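PDB 5GV0: lysosome-associated membrane glycoprotein 1 from Mus musculus, which is a glycosylated lysosomal membrane protein that assembles in a mode distinct from that of LAMP-2. Local coordinates for residues 25-30 / 39-44; 16-21 / 150-155. All coordinates share one frame; numbering follows the deposited sequence.

One long strand, 14-30, serves two quite different partners, and the pair of contacts illustrates how a strand can organise a domain along its length. Interaction 1 uses its C-terminal part, 25-30, which forms a hairpin with 39-44 through backbone bonds and a tyrosine-arginine pair. Interaction 2 uses 16-21, whose surface receives the loop 150-155 through side-chain contacts. The two centres are about 26 Å apart, on opposite sides of the chain's centre, and each lies about 14 Å from it. Neither is a ligand pocket: the sugars are glycans attached to the protein, about 10 Å from the side chain of Leu25 and 13 Å from that of Asp150.

Interaction 1: residues 25-30 / 39-44; sequences LNITYL and RAFNIS
In Tyr29, CG lies between backbone N and carbonyl carbon (chi1 68°), and Arg39 runs extended from CG to NE; their polar groups meet. Arg39 NE donates to Tyr29 OH at 2.8 Å, nearly straight, and the hydroxyl lies in the guanidinium plane at its edge. The phenol ring and the guanidinium are turned 53° apart, so they do not stack. Asp95 ties both groups together, its OD2 forming a salt bridge with Arg39 NH1 and its OD1 a hydrogen bond with Tyr29 OH; its charge would probably steady the arginine.

Next to this pair, two pairs of backbone bonds set the register. Leu25 N gives to Phe41 O, and Phe41 N returns to Leu25 O, each at 2.8 Å; Ile27 and Arg39 repeat the exchange. On the face that carries these residues, Ile27 CG2 touches the Phe41 ring at its edge, 3.5 Å from CE2. Further on, Leu25 CD1 meets Ile43 CD1 at 4.2 Å, and both side chains continue onto Leu69 of strand 67-76, in the other sheet. Asn26 and Ala40 occupy the reverse face as a non-hydrogen-bonded pair. The whole is an antiparallel beta hairpin, part of the beta-prism fold of LAMP luminal domains.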
ATOM      1  N   LEU A  25      -1.280  -2.038   9.161  1.00 10.21           N
ATOM      2  CA  LEU A  25      -1.062  -3.477   9.044  1.00 10.75           C
ATOM      3  C   LEU A  25      -1.773  -4.188  10.182  1.00 12.36           C
ATOM      4  O   LEU A  25      -1.606  -3.830  11.339  1.00 13.79           O
ATOM      5  CB  LEU A  25       0.427  -3.806   9.063  1.00 13.28           C
ATOM      6  CG  LEU A  25       1.263  -3.128   7.980  1.00 16.76           C
ATOM      7  CD1 LEU A  25       2.726  -3.198   8.356  1.00 20.93           C
ATOM      8  CD2 LEU A  25       1.019  -3.801   6.642  1.00 19.15           C
ATOM      9  N   ASN A  26      -2.572  -5.191   9.850  1.00  9.16           N
ATOM     10  CA  ASN A  26      -3.230  -6.013  10.853  1.00 12.50           C
ATOM     11  C   ASN A  26      -2.597  -7.395  10.791  1.00 12.70           C
ATOM     12  O   ASN A  26      -2.768  -8.118   9.803  1.00 11.46           O
ATOM     13  CB  ASN A  26      -4.744  -6.063  10.598  1.00 13.01           C
ATOM     14  CG  ASN A  26      -5.506  -6.866  11.644  1.00 28.35           C
ATOM     15  OD1 ASN A  26      -5.068  -7.928  12.079  1.00 24.13           O
ATOM     16  ND2 ASN A  26      -6.672  -6.362  12.034  1.00 41.96           N
ATOM     17  N   ILE A  27      -1.837  -7.750  11.820  1.00 13.16           N
ATOM     18  CA  ILE A  27      -1.075  -8.991  11.783  1.00 11.65           C
ATOM     19  C   ILE A  27      -1.401  -9.908  12.959  1.00 13.03           C
ATOM     20  O   ILE A  27      -1.428  -9.491  14.125  1.00 13.70           O
ATOM     21  CB  ILE A  27       0.450  -8.714  11.733  1.00 12.65           C
ATOM     22  CG1 ILE A  27       1.215 -10.031  11.606  1.00 19.40           C
ATOM     23  CG2 ILE A  27       0.919  -7.896  12.936  1.00 15.51           C
ATOM     24  CD1 ILE A  27       2.585  -9.875  11.009  1.00 32.39           C
ATOM     25  N   THR A  28      -1.686 -11.162  12.626  1.00 12.41           N
ATOM     26  CA  THR A  28      -1.915 -12.197  13.618  1.00 14.73           C
ATOM     27  C   THR A  28      -0.689 -13.096  13.652  1.00 16.87           C
ATOM     28  O   THR A  28      -0.240 -13.563  12.609  1.00 17.93           O
ATOM     29  CB  THR A  28      -3.171 -13.008  13.287  1.00 15.38           C
ATOM     30  OG1 THR A  28      -4.306 -12.133  13.265  1.00 18.07           O
ATOM     31  CG2 THR A  28      -3.398 -14.100  14.315  1.00 17.49           C
ATOM     32  N   TYR A  29      -0.131 -13.325  14.838  1.00 15.04           N
ATOM     33  CA  TYR A  29       1.078 -14.132  14.934  1.00 13.63           C
ATOM     34  C   TYR A  29       1.209 -14.861  16.265  1.00 16.25           C
ATOM     35  O   TYR A  29       0.511 -14.561  17.229  1.00 17.19           O
ATOM     36  CB  TYR A  29       2.314 -13.260  14.691  1.00 15.42           C
ATOM     37  CG  TYR A  29       2.607 -12.220  15.753  1.00 18.31           C
ATOM     38  CD1 TYR A  29       1.964 -10.985  15.750  1.00 15.40           C
ATOM     39  CD2 TYR A  29       3.559 -12.457  16.738  1.00 20.67           C
ATOM     40  CE1 TYR A  29       2.251 -10.028  16.705  1.00 15.44           C
ATOM     41  CE2 TYR A  29       3.851 -11.505  17.698  1.00 17.62           C
ATOM     42  CZ  TYR A  29       3.195 -10.293  17.676  1.00 17.55           C
ATOM     43  OH  TYR A  29       3.476  -9.336  18.621  1.00 18.61           O
ATOM     44  N   LEU A  30       2.112 -15.837  16.286  1.00 20.66           N
ATOM     45  CA  LEU A  30       2.410 -16.621  17.478  1.00 21.05           C
ATOM     46  C   LEU A  30       3.505 -15.967  18.301  1.00 24.47           C
ATOM     47  O   LEU A  30       4.595 -15.708  17.794  1.00 21.82           O
ATOM     48  CB  LEU A  30       2.840 -18.036  17.086  1.00 24.17           C
ATOM     49  CG  LEU A  30       1.750 -19.000  16.624  1.00 31.37           C
ATOM     50  CD1 LEU A  30       2.364 -20.290  16.098  1.00 44.32           C
ATOM     51  CD2 LEU A  30       0.799 -19.289  17.769  1.00 36.96           C
ATOM     52  N   ARG A  39      -2.329  -7.781  16.319  1.00 11.19           N
ATOM     53  CA  ARG A  39      -1.962  -6.390  16.573  1.00 11.64           C
ATOM     54  C   ARG A  39      -2.070  -5.539  15.318  1.00 13.87           C
ATOM     55  O   ARG A  39      -1.916  -6.034  14.193  1.00 13.52           O
ATOM     56  CB  ARG A  39      -0.529  -6.281  17.113  1.00 13.62           C
ATOM     57  CG  ARG A  39      -0.244  -7.091  18.373  1.00 14.09           C
ATOM     58  CD  ARG A  39       1.099  -6.673  18.973  1.00 15.75           C
ATOM     59  NE  ARG A  39       1.628  -7.658  19.917  1.00 17.52           N
ATOM     60  CZ  ARG A  39       1.260  -7.750  21.190  1.00 16.76           C
ATOM     61  NH1 ARG A  39       1.798  -8.680  21.968  1.00 20.08           N
ATOM     62  NH2 ARG A  39       0.348  -6.926  21.677  1.00 19.44           N
ATOM     63  N   ALA A  40      -2.317  -4.252  15.517  1.00 10.88           N
ATOM     64  CA  ALA A  40      -2.305  -3.291  14.425  1.00 12.23           C
ATOM     65  C   ALA A  40      -1.066  -2.425  14.499  1.00 13.73           C
ATOM     66  O   ALA A  40      -0.691  -1.942  15.566  1.00 15.22           O
ATOM     67  CB  ALA A  40      -3.548  -2.426  14.450  1.00 14.00           C
ATOM     68  N   PHE A  41      -0.432  -2.234  13.349  1.00 12.11           N
ATOM     69  CA  PHE A  41       0.712  -1.347  13.225  1.00 13.54           C
ATOM     70  C   PHE A  41       0.394  -0.300  12.177  1.00 14.96           C
ATOM     71  O   PHE A  41       0.314  -0.609  10.984  1.00 13.17           O
ATOM     72  CB  PHE A  41       1.967  -2.129  12.848  1.00 14.93           C
ATOM     73  CG  PHE A  41       2.402  -3.105  13.894  1.00 17.33           C
ATOM     74  CD1 PHE A  41       3.210  -2.697  14.942  1.00 25.10           C
ATOM     75  CD2 PHE A  41       1.997  -4.426  13.841  1.00 15.17           C
ATOM     76  CE1 PHE A  41       3.605  -3.594  15.915  1.00 22.61           C
ATOM     77  CE2 PHE A  41       2.393  -5.323  14.815  1.00 18.79           C
ATOM     78  CZ  PHE A  41       3.196  -4.900  15.851  1.00 19.34           C
ATOM     79  N   ASN A  42       0.187   0.934  12.618  1.00 13.26           N
ATOM     80  CA  ASN A  42      -0.100   2.008  11.684  1.00 12.23           C
ATOM     81  C   ASN A  42       1.144   2.406  10.913  1.00 14.57           C
ATOM     82  O   ASN A  42       2.236   2.491  11.472  1.00 16.72           O
ATOM     83  CB  ASN A  42      -0.666   3.228  12.413  1.00 14.54           C
ATOM     84  CG  ASN A  42      -2.067   2.999  12.935  1.00 17.11           C
ATOM     85  OD1 ASN A  42      -2.733   2.042  12.549  1.00 19.67           O
ATOM     86  ND2 ASN A  42      -2.530   3.889  13.802  1.00 19.33           N
ATOM     87  N   ILE A  43       0.979   2.642   9.622  1.00 11.98           N
ATOM     88  CA  ILE A  43       2.033   3.271   8.853  1.00 12.88           C
ATOM     89  C   ILE A  43       2.113   4.705   9.340  1.00 15.23           C
ATOM     90  O   ILE A  43       1.119   5.431   9.354  1.00 15.31           O
ATOM     91  CB  ILE A  43       1.761   3.211   7.359  1.00 10.89           C
ATOM     92  CG1 ILE A  43       1.689   1.757   6.891  1.00 22.70           C
ATOM     93  CG2 ILE A  43       2.842   3.978   6.606  1.00 13.29           C
ATOM     94  CD1 ILE A  43       2.828   0.890   7.377  1.00 23.06           C
ATOM     95  N   SER A  44       3.299   5.090   9.783  1.00 17.19           N
ATOM     96  CA  SER A  44       3.496   6.367  10.441  1.00 20.61           C
ATOM     97  C   SER A  44       3.939   7.435   9.457  1.00 20.40           C
ATOM     98  O   SER A  44       4.656   7.145   8.505  1.00 15.44           O
ATOM     99  CB  SER A  44       4.527   6.221  11.556  1.00 21.04           C
ATOM    100  OG  SER A  44       4.863   7.481  12.100  1.00 26.45           O
TER

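Interaction 2: residues 16-21 / 150-155; sequences CLLASM and DRFGSV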
ATOM      1  N   CYS A  16       5.452   9.249 -11.044  1.00 10.96           N
ATOM      2  CA  CYS A  16       4.754   8.029 -11.428  1.00 11.08           C
ATOM      3  C   CYS A  16       3.841   7.513 -10.321  1.00 11.16           C
ATOM      4  O   CYS A  16       3.131   6.536 -10.517  1.00 11.04           O
ATOM      5  CB  CYS A  16       5.748   6.934 -11.823  1.00 14.55           C
ATOM      6  SG  CYS A  16       6.695   6.242 -10.448  1.00 12.99           S
ATOM      7  N   LEU A  17       3.865   8.150  -9.155  1.00 10.91           N
ATOM      8  CA  LEU A  17       2.927   7.797  -8.097  1.00  9.59           C
ATOM      9  C   LEU A  17       2.633   9.013  -7.250  1.00 10.78           C
ATOM     10  O   LEU A  17       3.557   9.705  -6.816  1.00 11.48           O
ATOM     11  CB  LEU A  17       3.476   6.675  -7.208  1.00 11.83           C
ATOM     12  CG  LEU A  17       2.530   6.111  -6.140  1.00 12.03           C
ATOM     13  CD1 LEU A  17       1.475   5.179  -6.732  1.00 16.10           C
ATOM     14  CD2 LEU A  17       3.339   5.385  -5.081  1.00 20.20           C
ATOM     15  N   LEU A  18       1.349   9.285  -7.054  1.00 10.95           N
ATOM     16  CA  LEU A  18       0.889  10.242  -6.063  1.00 10.06           C
ATOM     17  C   LEU A  18      -0.032   9.505  -5.129  1.00  9.13           C
ATOM     18  O   LEU A  18      -0.867   8.716  -5.578  1.00 10.43           O
ATOM     19  CB  LEU A  18       0.144  11.407  -6.703  1.00 11.28           C
ATOM     20  CG  LEU A  18       0.940  12.373  -7.570  1.00 12.62           C
ATOM     21  CD1 LEU A  18      -0.013  13.368  -8.184  1.00 16.84           C
ATOM     22  CD2 LEU A  18       1.988  13.083  -6.735  1.00 14.70           C
ATOM     23  N   ALA A  19       0.111   9.744  -3.835  1.00  9.46           N
ATOM     24  CA  ALA A  19      -0.792   9.113  -2.886  1.00  9.41           C
ATOM     25  C   ALA A  19      -0.997   9.978  -1.664  1.00 12.07           C
ATOM     26  O   ALA A  19      -0.071  10.632  -1.169  1.00 13.41           O
ATOM     27  CB  ALA A  19      -0.276   7.753  -2.480  1.00 12.39           C
ATOM     28  N   SER A  20      -2.235   9.982  -1.196  1.00 10.81           N
ATOM     29  CA  SER A  20      -2.601  10.557   0.086  1.00 11.00           C
ATOM     30  C   SER A  20      -3.421   9.495   0.781  1.00 11.36           C
ATOM     31  O   SER A  20      -4.555   9.214   0.376  1.00 13.16           O
ATOM     32  CB  SER A  20      -3.387  11.855  -0.085  1.00 14.09           C
ATOM     33  OG  SER A  20      -3.763  12.371   1.176  1.00 19.25           O
ATOM     34  N   MET A  21      -2.845   8.848   1.788  1.00  9.79           N
ATOM     35  CA  MET A  21      -3.517   7.685   2.335  1.00  9.17           C
ATOM     36  C   MET A  21      -3.124   7.371   3.758  1.00 10.39           C
ATOM     37  O   MET A  21      -2.023   7.709   4.208  1.00 10.47           O
ATOM     38  CB  MET A  21      -3.258   6.457   1.451  1.00 12.45           C
ATOM     39  CG  MET A  21      -1.796   6.120   1.247  1.00 10.13           C
ATOM     40  SD  MET A  21      -1.644   4.869  -0.045  1.00 13.16           S
ATOM     41  CE  MET A  21       0.133   4.729  -0.150  1.00 15.04           C
ATOM     42  N   ASP A 150       1.708  16.964 -12.496  1.00 17.54           N
ATOM     43  CA  ASP A 150       2.102  16.687 -11.114  1.00 16.04           C
ATOM     44  C   ASP A 150       0.954  16.765 -10.095  1.00 18.73           C
ATOM     45  O   ASP A 150       1.148  17.166  -8.947  1.00 20.21           O
ATOM     46  CB  ASP A 150       3.234  17.636 -10.708  1.00 22.14           C
ATOM     47  CG  ASP A 150       4.512  17.366 -11.472  1.00 31.51           C
ATOM     48  OD1 ASP A 150       4.982  16.200 -11.504  1.00 30.19           O
ATOM     49  OD2 ASP A 150       5.047  18.318 -12.055  1.00 37.29           O
ATOM     50  N   ARG A 151      -0.232  16.324 -10.504  1.00 15.19           N
ATOM     51  CA  ARG A 151      -1.390  16.352  -9.619  1.00 12.88           C
ATOM     52  C   ARG A 151      -2.344  15.216  -9.945  1.00  9.04           C
ATOM     53  O   ARG A 151      -2.246  14.623 -11.017  1.00 11.50           O
ATOM     54  CB  ARG A 151      -2.120  17.689  -9.720  1.00 12.87           C
ATOM     55  CG  ARG A 151      -2.720  17.966 -11.090  1.00 13.75           C
ATOM     56  CD  ARG A 151      -3.366  19.332 -11.089  1.00 15.68           C
ATOM     57  NE  ARG A 151      -3.961  19.682 -12.378  1.00 14.48           N
ATOM     58  CZ  ARG A 151      -4.584  20.835 -12.595  1.00 13.12           C
ATOM     59  NH1 ARG A 151      -4.688  21.714 -11.608  1.00 11.96           N
ATOM     60  NH2 ARG A 151      -5.106  21.111 -13.780  1.00 11.61           N
ATOM     61  N   PHE A 152      -3.248  14.911  -9.012  1.00 11.23           N
ATOM     62  CA  PHE A 152      -4.243  13.861  -9.219  1.00 11.14           C
ATOM     63  C   PHE A 152      -5.137  14.177 -10.396  1.00 12.38           C
ATOM     64  O   PHE A 152      -5.574  15.321 -10.554  1.00 12.79           O
ATOM     65  CB  PHE A 152      -5.135  13.680  -7.990  1.00 12.02           C
ATOM     66  CG  PHE A 152      -4.471  12.978  -6.837  1.00 10.16           C
ATOM     67  CD1 PHE A 152      -3.921  11.714  -6.993  1.00 10.43           C
ATOM     68  CD2 PHE A 152      -4.445  13.574  -5.580  1.00 12.70           C
ATOM     69  CE1 PHE A 152      -3.324  11.063  -5.913  1.00 10.65           C
ATOM     70  CE2 PHE A 152      -3.853  12.927  -4.497  1.00 13.07           C
ATOM     71  CZ  PHE A 152      -3.291  11.674  -4.666  1.00 12.81           C
ATOM     72  N   GLY A 153      -5.428  13.154 -11.194  1.00  9.93           N
ATOM     73  CA  GLY A 153      -6.462  13.254 -12.205  1.00 11.41           C
ATOM     74  C   GLY A 153      -7.842  13.138 -11.586  1.00  9.78           C
ATOM     75  O   GLY A 153      -7.991  12.990 -10.369  1.00 11.10           O
ATOM     76  N   SER A 154      -8.865  13.195 -12.428  1.00 10.64           N
ATOM     77  CA  SER A 154     -10.241  13.149 -11.956  1.00 10.53           C
ATOM     78  C   SER A 154     -10.529  11.906 -11.125  1.00  9.90           C
ATOM     79  O   SER A 154     -10.005  10.820 -11.388  1.00 11.78           O
ATOM     80  CB  SER A 154     -11.198  13.213 -13.135  1.00 11.40           C
ATOM     81  OG  SER A 154     -11.014  14.423 -13.833  1.00 15.98           O
ATOM     82  N   VAL A 155     -11.371  12.086 -10.119  1.00  9.63           N
ATOM     83  CA  VAL A 155     -11.597  11.070  -9.100  1.00 10.83           C
ATOM     84  C   VAL A 155     -12.569   9.963  -9.509  1.00 11.72           C
ATOM     85  O   VAL A 155     -13.678  10.228  -9.981  1.00 12.74           O
ATOM     86  CB  VAL A 155     -12.126  11.724  -7.806  1.00 12.38           C
ATOM     87  CG1 VAL A 155     -12.656  10.679  -6.841  1.00 17.39           C
ATOM     88  CG2 VAL A 155     -11.029  12.553  -7.154  1.00 16.78           C
TER
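The ring of Phe152 presents its edge to segment 16-21 of strand 14-30: Leu18 O, Ala19 CA and Ser20 N all lie near the ring plane, at the rim rather than over a face. Beyond the two segments the side chain also touches Gln141 of strand 140-144. This is a loop laid against a sheet in the beta-prism fold of LAMP domains, with the loop joining strand 140-144 to strand 155-157. The loop forms no backbone hydrogen bonds with segment 16-21; its direction differs by 50°, and the fit rests on two side chains.

The first is Leu18. Its CG is anti to the carbonyl carbon (chi1 -68°), and CD1 is in turn anti to CA, which carries that methyl away from the strand to the loop backbone. There CD1 sits 3.5 Å from Arg151 C and 3.6 Å from Arg151 CA; Asp150 C is farther off, at 4.0 Å. The second is Phe152, whose CE1 packs 3.6 Å from Leu18 CB, so that the two residues share one apolar patch near the surface.

Polar ties fix the loop around this patch. Asp150 OD1 hydrogen-bonds to Thr15 OG1 just before the strand segment, while Gly153 N hydrogen-bonds to Gln143 OE1 and Gly153 O to Ser118 OG. Nearby, a classic beta bulge sets Cys16 and Leu17 together opposite Val9 of strand 5-11, and Cys16 is held to Cys53 by a disulfide. At the ring edge, Phe152 CE1 comes within 3.4 Å of Leu18 O, while CZ stands 4.0 Å from Ser20 N.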